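PDB 3T90: glucose-6-phosphate acetyltransferase 1 from Arabidopsis thaliana, which catalyses transfer of the acetyl group from acetyl-CoA to glucosamine 6-phosphate, yielding N-acetylglucosamine 6-phosphate for the biosynthesis of UDP-N-acetylglucosamine. Local coordinates for the interface of chains A and B. Residues are numbered along the deposited sequence; one frame, centred on the assembly and turned at random. Chains: chain A/B, Glucose-6-phosphate acetyltransferase 1.

The three contacts illustrate how an exchanged strand can build a homodimer and probably bring substrate-binding residues of both subunits together. Contacts 1 and 2 are neighbours, their C-alpha centres about 8 Å apart, and share A:Val120, A:Met137 and B:Lys146: both follow strand 138-147 of chain B against strand 119-124 of chain A, contact 1 at its C-terminal end and contact 2 farther back. Contact 3 lies about 22 Å from contact 1 and 19 Å from contact 2, where strand 82-91 of chain A meets the segment of chain B around helix 77-80. Two-fold symmetry repeats each contact with the chains exchanged.

Contact 1: the interface of chains A and B. Residues chain A 109, 112-113, 117-120, 137; chain B 146, 148.
B:Phe148, just beyond the C-terminal strand that this GNAT-fold enzyme exchanges between subunits, sets its ring between helix 100-114 and the start of strand 119-124 of chain A. This is the tightly packed part: the residue hides 135 Å² against its partner. A:Lys113 covers one ring face with its aliphatic chain, CB lying 4.0 Å above the plane and offset toward the rim. Its CG stands anti to the backbone N (chi1 -176°), and a bend at chi3 turns the chain back, putting CE 3.9 Å from CD1 of the ring. At other ring atoms the backbone closes in, with the carbonyl O of A:Cys117 3.3 Å from CD2 and that of A:Met109 3.8 Å from CZ, while methyl CG1 of A:Val120 also reaches CZ. The backbone of the phenylalanine is held as well: its N gives a nearly straight bond of 2.9 Å to A:Tyr118 O, approaching from well above that carbonyl plane (43°). Two residues back, B:Lys146 pairs in antiparallel fashion with A:Val120 through N-to-O bonds in both directions. The looser side begins at its side chain: it runs out anti to the backbone N, crosses A:Met109 at about a right angle, and touches methyl CE through CD at 4.0 Å. The two ammonium groups, A:Lys113 NZ and B:Lys146 NZ, stay 7.0 Å apart, like charges that would probably discourage a closer approach.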
# COMPACT_ATOMS: atom_id res chain seq x y z
N MET A 109 -1.30 -12.81 -6.10
CA MET A 109 -0.14 -13.36 -5.35
C MET A 109 0.86 -13.95 -6.33
O MET A 109 2.07 -13.73 -6.21
CB MET A 109 -0.62 -14.44 -4.43
CG MET A 109 -1.38 -13.89 -3.25
SD MET A 109 -2.01 -15.35 -2.31
CE MET A 109 -2.33 -14.39 -0.88
N CYS A 112 2.91 -11.17 -7.78
CA CYS A 112 3.90 -10.61 -6.88
C CYS A 112 5.05 -11.60 -6.64
O CYS A 112 6.19 -11.13 -6.55
CB CYS A 112 3.28 -10.34 -5.55
SG CYS A 112 2.15 -8.90 -5.62
N LYS A 113 4.78 -12.91 -6.56
CA LYS A 113 5.86 -13.89 -6.34
C LYS A 113 6.77 -13.82 -7.54
O LYS A 113 8.04 -13.77 -7.41
CB LYS A 113 5.27 -15.25 -6.15
CG LYS A 113 6.42 -16.20 -5.83
CD LYS A 113 5.99 -17.63 -5.98
CE LYS A 113 5.01 -18.11 -5.03
NZ LYS A 113 5.12 -19.61 -5.23
N CYS A 117 8.63 -10.22 -5.07
CA CYS A 117 8.23 -9.56 -3.80
C CYS A 117 8.52 -10.54 -2.63
O CYS A 117 8.45 -11.81 -2.81
CB CYS A 117 6.72 -9.33 -3.75
SG CYS A 117 6.16 -8.04 -4.88
N TYR A 118 8.82 -10.01 -1.44
CA TYR A 118 9.04 -10.94 -0.29
C TYR A 118 7.73 -11.22 0.48
O TYR A 118 7.67 -12.17 1.26
CB TYR A 118 10.13 -10.37 0.64
CG TYR A 118 9.74 -9.09 1.38
CD1 TYR A 118 9.16 -9.14 2.62
CD2 TYR A 118 9.94 -7.88 0.79
CE1 TYR A 118 8.79 -7.93 3.30
CE2 TYR A 118 9.59 -6.72 1.42
CZ TYR A 118 9.05 -6.74 2.68
OH TYR A 118 8.65 -5.54 3.30
N LYS A 119 6.68 -10.38 0.24
CA LYS A 119 5.42 -10.56 0.88
C LYS A 119 4.34 -9.88 0.07
O LYS A 119 4.61 -9.01 -0.77
CB LYS A 119 5.43 -10.01 2.35
CG LYS A 119 5.31 -8.45 2.41
CD LYS A 119 5.23 -7.99 3.88
CE LYS A 119 5.15 -6.45 3.93
NZ LYS A 119 5.03 -5.98 5.37
N VAL A 120 3.10 -10.26 0.43
CA VAL A 120 1.89 -9.53 -0.00
C VAL A 120 1.03 -9.30 1.20
O VAL A 120 0.95 -10.16 2.06
CB VAL A 120 1.15 -10.25 -1.10
CG1 VAL A 120 0.79 -11.67 -0.78
CG2 VAL A 120 0.04 -9.47 -1.61
N MET A 137 -2.92 -16.83 3.90
CA MET A 137 -2.49 -15.61 4.65
C MET A 137 -2.75 -15.77 6.16
O MET A 137 -3.52 -16.66 6.63
CB MET A 137 -3.26 -14.42 4.14
CG MET A 137 -3.25 -14.41 2.56
SD MET A 137 -3.92 -12.78 1.97
CE MET A 137 -2.45 -11.84 2.18
N LYS B 146 1.00 -12.63 3.59
CA LYS B 146 1.62 -13.91 3.12
C LYS B 146 3.04 -13.56 2.74
O LYS B 146 3.27 -12.73 1.89
CB LYS B 146 0.91 -14.48 1.91
CG LYS B 146 1.65 -15.79 1.43
CD LYS B 146 0.91 -16.38 0.20
CE LYS B 146 1.37 -17.82 -0.14
NZ LYS B 146 0.02 -18.35 -0.63
N PHE B 148 6.65 -14.94 1.18
CA PHE B 148 7.20 -15.89 0.21
C PHE B 148 8.57 -16.35 0.75
O PHE B 148 9.51 -16.48 -0.02
CB PHE B 148 7.27 -15.31 -1.18
CG PHE B 148 5.95 -14.84 -1.71
CD1 PHE B 148 4.91 -15.74 -1.99
CD2 PHE B 148 5.76 -13.48 -1.97
CE1 PHE B 148 3.70 -15.19 -2.46
CE2 PHE B 148 4.64 -12.98 -2.46
CZ PHE B 148 3.58 -13.79 -2.67

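Contact 2: the interface of chains A and B. Residues chain A 120-122, 132, 137-138; chain B 144-146.
The exchanged C-terminal strand of the GNAT fold makes this contact: strand 138-147 of chain B enters between two segments of chain A, with B:Ser145 bridged antiparallel to A:Ile121 on one flank and to A:Ser138 on the other. Backbone bonds secure both flanks. B:Met144 N reaches A:Leu122 O at 2.8 Å, and A:Leu122 N returns a bond to B:Met144 O; opposite, B:Ser145 N and O pair with A:Ser138 O and N. The B:Ser145 hydroxyl OG adds a weak bond to A:Ser138 O, and a water bridges the same two atoms, while B:Ser145 CB rests 3.8 Å from methyl CG2 of A:Ile121. B:Met144 carries the apolar packing. Its CG, anti to the carbonyl carbon (chi1 -57°), meets A:Tyr132 CB at 3.7 Å; bends at chi2 and chi3 then bring methyl CE to within 3.6 Å of A:Ser138 C. A:Leu122 lies alongside it, pointing the same way, with CD1 3.8 Å from B:Met144 CB; that methyl also sits over the centre of the A:Tyr132 ring, 3.9 Å above it. A:Met137 crosses obliquely, SD against B:Met144 CB. An alanine in place of B:Met144 removes CG, SD and CE and would probably leave a gap between A:Tyr132 CB and the A:Ser138 backbone.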
# COMPACT_ATOMS: atom_id res chain seq x y z
N VAL A 120 3.10 -10.26 0.43
CA VAL A 120 1.89 -9.53 -0.00
C VAL A 120 1.03 -9.30 1.20
O VAL A 120 0.95 -10.16 2.06
CB VAL A 120 1.15 -10.25 -1.10
CG1 VAL A 120 0.79 -11.67 -0.78
CG2 VAL A 120 0.04 -9.47 -1.61
N ILE A 121 0.44 -8.12 1.28
CA ILE A 121 -0.48 -7.76 2.33
C ILE A 121 -1.74 -7.18 1.83
O ILE A 121 -1.79 -6.64 0.74
CB ILE A 121 0.24 -6.82 3.31
CG1 ILE A 121 0.80 -5.51 2.61
CG2 ILE A 121 1.41 -7.54 4.00
CD1 ILE A 121 1.46 -4.51 3.62
N LEU A 122 -2.75 -7.27 2.68
CA LEU A 122 -4.05 -6.62 2.36
C LEU A 122 -4.76 -6.40 3.66
O LEU A 122 -4.35 -6.90 4.72
CB LEU A 122 -4.91 -7.44 1.40
CG LEU A 122 -5.32 -8.88 1.87
CD1 LEU A 122 -6.53 -8.85 2.84
CD2 LEU A 122 -5.54 -9.79 0.58
N TYR A 132 -9.32 -15.25 3.82
CA TYR A 132 -7.95 -15.04 3.42
C TYR A 132 -7.01 -16.06 4.01
O TYR A 132 -5.98 -16.33 3.41
CB TYR A 132 -7.50 -13.57 3.72
CG TYR A 132 -8.22 -12.59 2.81
CD1 TYR A 132 -7.86 -12.55 1.47
CD2 TYR A 132 -9.29 -11.82 3.25
CE1 TYR A 132 -8.50 -11.66 0.59
CE2 TYR A 132 -9.96 -10.97 2.39
CZ TYR A 132 -9.55 -10.89 1.07
OH TYR A 132 -10.19 -9.99 0.23
N MET A 137 -2.92 -16.83 3.90
CA MET A 137 -2.49 -15.61 4.65
C MET A 137 -2.75 -15.77 6.16
O MET A 137 -3.52 -16.66 6.63
CB MET A 137 -3.26 -14.42 4.14
CG MET A 137 -3.25 -14.41 2.56
SD MET A 137 -3.92 -12.78 1.97
CE MET A 137 -2.45 -11.84 2.18
N SER A 138 -2.13 -14.87 6.92
CA SER A 138 -2.17 -14.87 8.36
C SER A 138 -2.47 -13.48 8.85
O SER A 138 -2.05 -12.48 8.22
CB SER A 138 -0.80 -15.25 8.93
OG SER A 138 -0.61 -16.64 8.66
N MET B 144 -4.00 -8.85 6.70
CA MET B 144 -3.60 -10.23 6.37
C MET B 144 -2.28 -10.17 5.58
O MET B 144 -2.06 -9.24 4.80
CB MET B 144 -4.65 -10.92 5.48
CG MET B 144 -6.05 -11.03 5.99
SD MET B 144 -6.21 -11.84 7.58
CE MET B 144 -5.69 -13.49 7.21
N SER B 145 -1.42 -11.16 5.79
CA SER B 145 -0.15 -11.17 5.10
C SER B 145 0.24 -12.58 4.65
O SER B 145 -0.16 -13.58 5.28
CB SER B 145 0.95 -10.67 6.06
OG SER B 145 1.02 -11.49 7.26
N LYS B 146 1.00 -12.63 3.59
CA LYS B 146 1.62 -13.91 3.12
C LYS B 146 3.04 -13.56 2.74
O LYS B 146 3.27 -12.73 1.89
CB LYS B 146 0.91 -14.48 1.91
CG LYS B 146 1.65 -15.79 1.43
CD LYS B 146 0.91 -16.38 0.20
CE LYS B 146 1.37 -17.82 -0.14
NZ LYS B 146 0.02 -18.35 -0.63
O HOH W 1 -0.84 -9.65 9.18

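Contact 3: the interface of chains A and B. Residues chain A 23, 26-29, 87-88; chain B 73, 75, 77.
A:Asp88 takes a left-handed backbone conformation (phi 58°, psi 41°), a kink within strand 82-91 that probably helps its carboxylate and that of the preceding A:Glu87 converge on the same ammonium group of B:Lys75. The lysine chain is extended until chi4, where a turn brings NZ against the acids. NZ forms salt bridges with A:Asp88 OD1 at 2.8 Å and A:Glu87 OE1 at 2.9 Å, meeting each oxygen from above its carboxylate plane, and with B:Glu73 OE1 of its own chain at 2.8 Å, here on the syn side but still tilted out of the plane. A:Glu87 bends at chi2 and crosses B:Glu73 obliquely, their carboxylate planes turned 65° apart and both supplied by the one lysine. The charge of B:Lys75 NZ probably offsets the repulsion of this acidic cluster. Beside the charged group, B:Leu77 hides 104 Å² against a mixed surface of methyls, a carbonyl and the A:Asp88 carboxylate. Its CD1 packs on methyl CG2 of A:Thr27 at 3.7 Å, with the two side chains about perpendicular, and CB lies 4.0 Å from methyl CG2 of A:Thr29. CD2 points tip to tip at the A:Asp88 carboxylate and also touches A:Leu26. A water lies 3.1 Å from B:Leu77 N, whose N-H points at it, and 2.8 Å from A:Asp88 OD2. By analogy with related enzymes, A:Thr27, A:Glu87, A:Asp88, B:Lys75 and B:Leu77 are likely to contact the substrate, and the contact probably builds a glucosamine 6-phosphate pocket from both subunits, making dimerisation part of forming the active site.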
# COMPACT_ATOMS: atom_id res chain seq x y z
N LEU A 23 -17.16 -2.11 -8.53
CA LEU A 23 -16.43 -1.45 -7.42
C LEU A 23 -17.39 -0.82 -6.39
O LEU A 23 -17.05 -0.75 -5.22
CB LEU A 23 -15.42 -0.41 -7.89
CG LEU A 23 -14.21 -1.00 -8.63
CD1 LEU A 23 -13.34 0.09 -9.30
CD2 LEU A 23 -13.34 -1.92 -7.69
N LEU A 26 -18.10 -2.50 -3.18
CA LEU A 26 -17.08 -2.36 -2.10
C LEU A 26 -17.26 -1.01 -1.44
O LEU A 26 -17.44 -0.99 -0.19
CB LEU A 26 -15.67 -2.53 -2.68
CG LEU A 26 -14.54 -2.32 -1.67
CD1 LEU A 26 -14.52 -3.27 -0.52
CD2 LEU A 26 -13.20 -2.47 -2.51
N THR A 27 -17.08 0.11 -2.17
CA THR A 27 -17.36 1.40 -1.51
C THR A 27 -17.72 2.42 -2.58
O THR A 27 -17.86 2.08 -3.78
CB THR A 27 -16.19 1.82 -0.66
OG1 THR A 27 -16.63 2.87 0.24
CG2 THR A 27 -14.97 2.38 -1.47
N VAL A 28 -17.90 3.66 -2.16
CA VAL A 28 -18.36 4.75 -3.01
C VAL A 28 -17.40 4.89 -4.20
O VAL A 28 -16.17 4.96 -4.03
CB VAL A 28 -18.30 6.06 -2.20
CG1 VAL A 28 -18.63 7.29 -3.09
CG2 VAL A 28 -19.16 5.96 -0.94
N THR A 29 -17.99 4.95 -5.40
CA THR A 29 -17.20 5.28 -6.59
C THR A 29 -17.44 6.67 -7.11
O THR A 29 -16.55 7.27 -7.76
CB THR A 29 -17.45 4.31 -7.81
OG1 THR A 29 -18.84 4.38 -8.18
CG2 THR A 29 -17.19 2.84 -7.40
N GLU A 87 -5.39 -4.68 -3.00
CA GLU A 87 -6.45 -3.66 -2.77
C GLU A 87 -7.69 -3.93 -3.59
O GLU A 87 -7.63 -4.62 -4.63
CB GLU A 87 -5.95 -2.26 -3.19
CG GLU A 87 -4.83 -1.78 -2.26
CD GLU A 87 -5.33 -1.25 -0.95
OE1 GLU A 87 -6.50 -0.71 -0.86
OE2 GLU A 87 -4.59 -1.33 0.08
N ASP A 88 -8.83 -3.38 -3.17
CA ASP A 88 -10.01 -3.25 -4.04
C ASP A 88 -10.49 -4.59 -4.58
O ASP A 88 -10.82 -4.75 -5.77
CB ASP A 88 -9.74 -2.21 -5.15
CG ASP A 88 -9.42 -0.79 -4.63
OD1 ASP A 88 -9.58 -0.58 -3.39
OD2 ASP A 88 -9.01 0.01 -5.45
N GLU B 73 -1.39 5.55 -3.77
CA GLU B 73 -2.03 4.57 -4.70
C GLU B 73 -3.18 5.27 -5.42
O GLU B 73 -4.11 5.72 -4.75
CB GLU B 73 -2.62 3.45 -3.87
CG GLU B 73 -3.30 2.37 -4.82
CD GLU B 73 -4.26 1.53 -4.06
OE1 GLU B 73 -5.09 0.80 -4.66
OE2 GLU B 73 -4.34 1.55 -2.82
N LYS B 75 -6.57 5.00 -7.52
CA LYS B 75 -7.67 4.02 -7.63
C LYS B 75 -8.70 4.46 -8.62
O LYS B 75 -8.62 5.64 -9.11
CB LYS B 75 -8.35 3.89 -6.26
CG LYS B 75 -7.42 3.34 -5.17
CD LYS B 75 -8.26 3.17 -3.92
CE LYS B 75 -7.56 2.51 -2.73
NZ LYS B 75 -7.31 1.03 -2.99
N LEU B 77 -12.11 3.77 -7.61
CA LEU B 77 -13.19 4.14 -6.65
C LEU B 77 -12.89 5.50 -6.01
O LEU B 77 -11.84 6.16 -6.18
CB LEU B 77 -13.57 2.94 -5.75
CG LEU B 77 -12.45 2.46 -4.83
CD1 LEU B 77 -12.15 3.43 -3.64
CD2 LEU B 77 -12.69 1.08 -4.39
O HOH W 2 -10.41 1.15 -7.59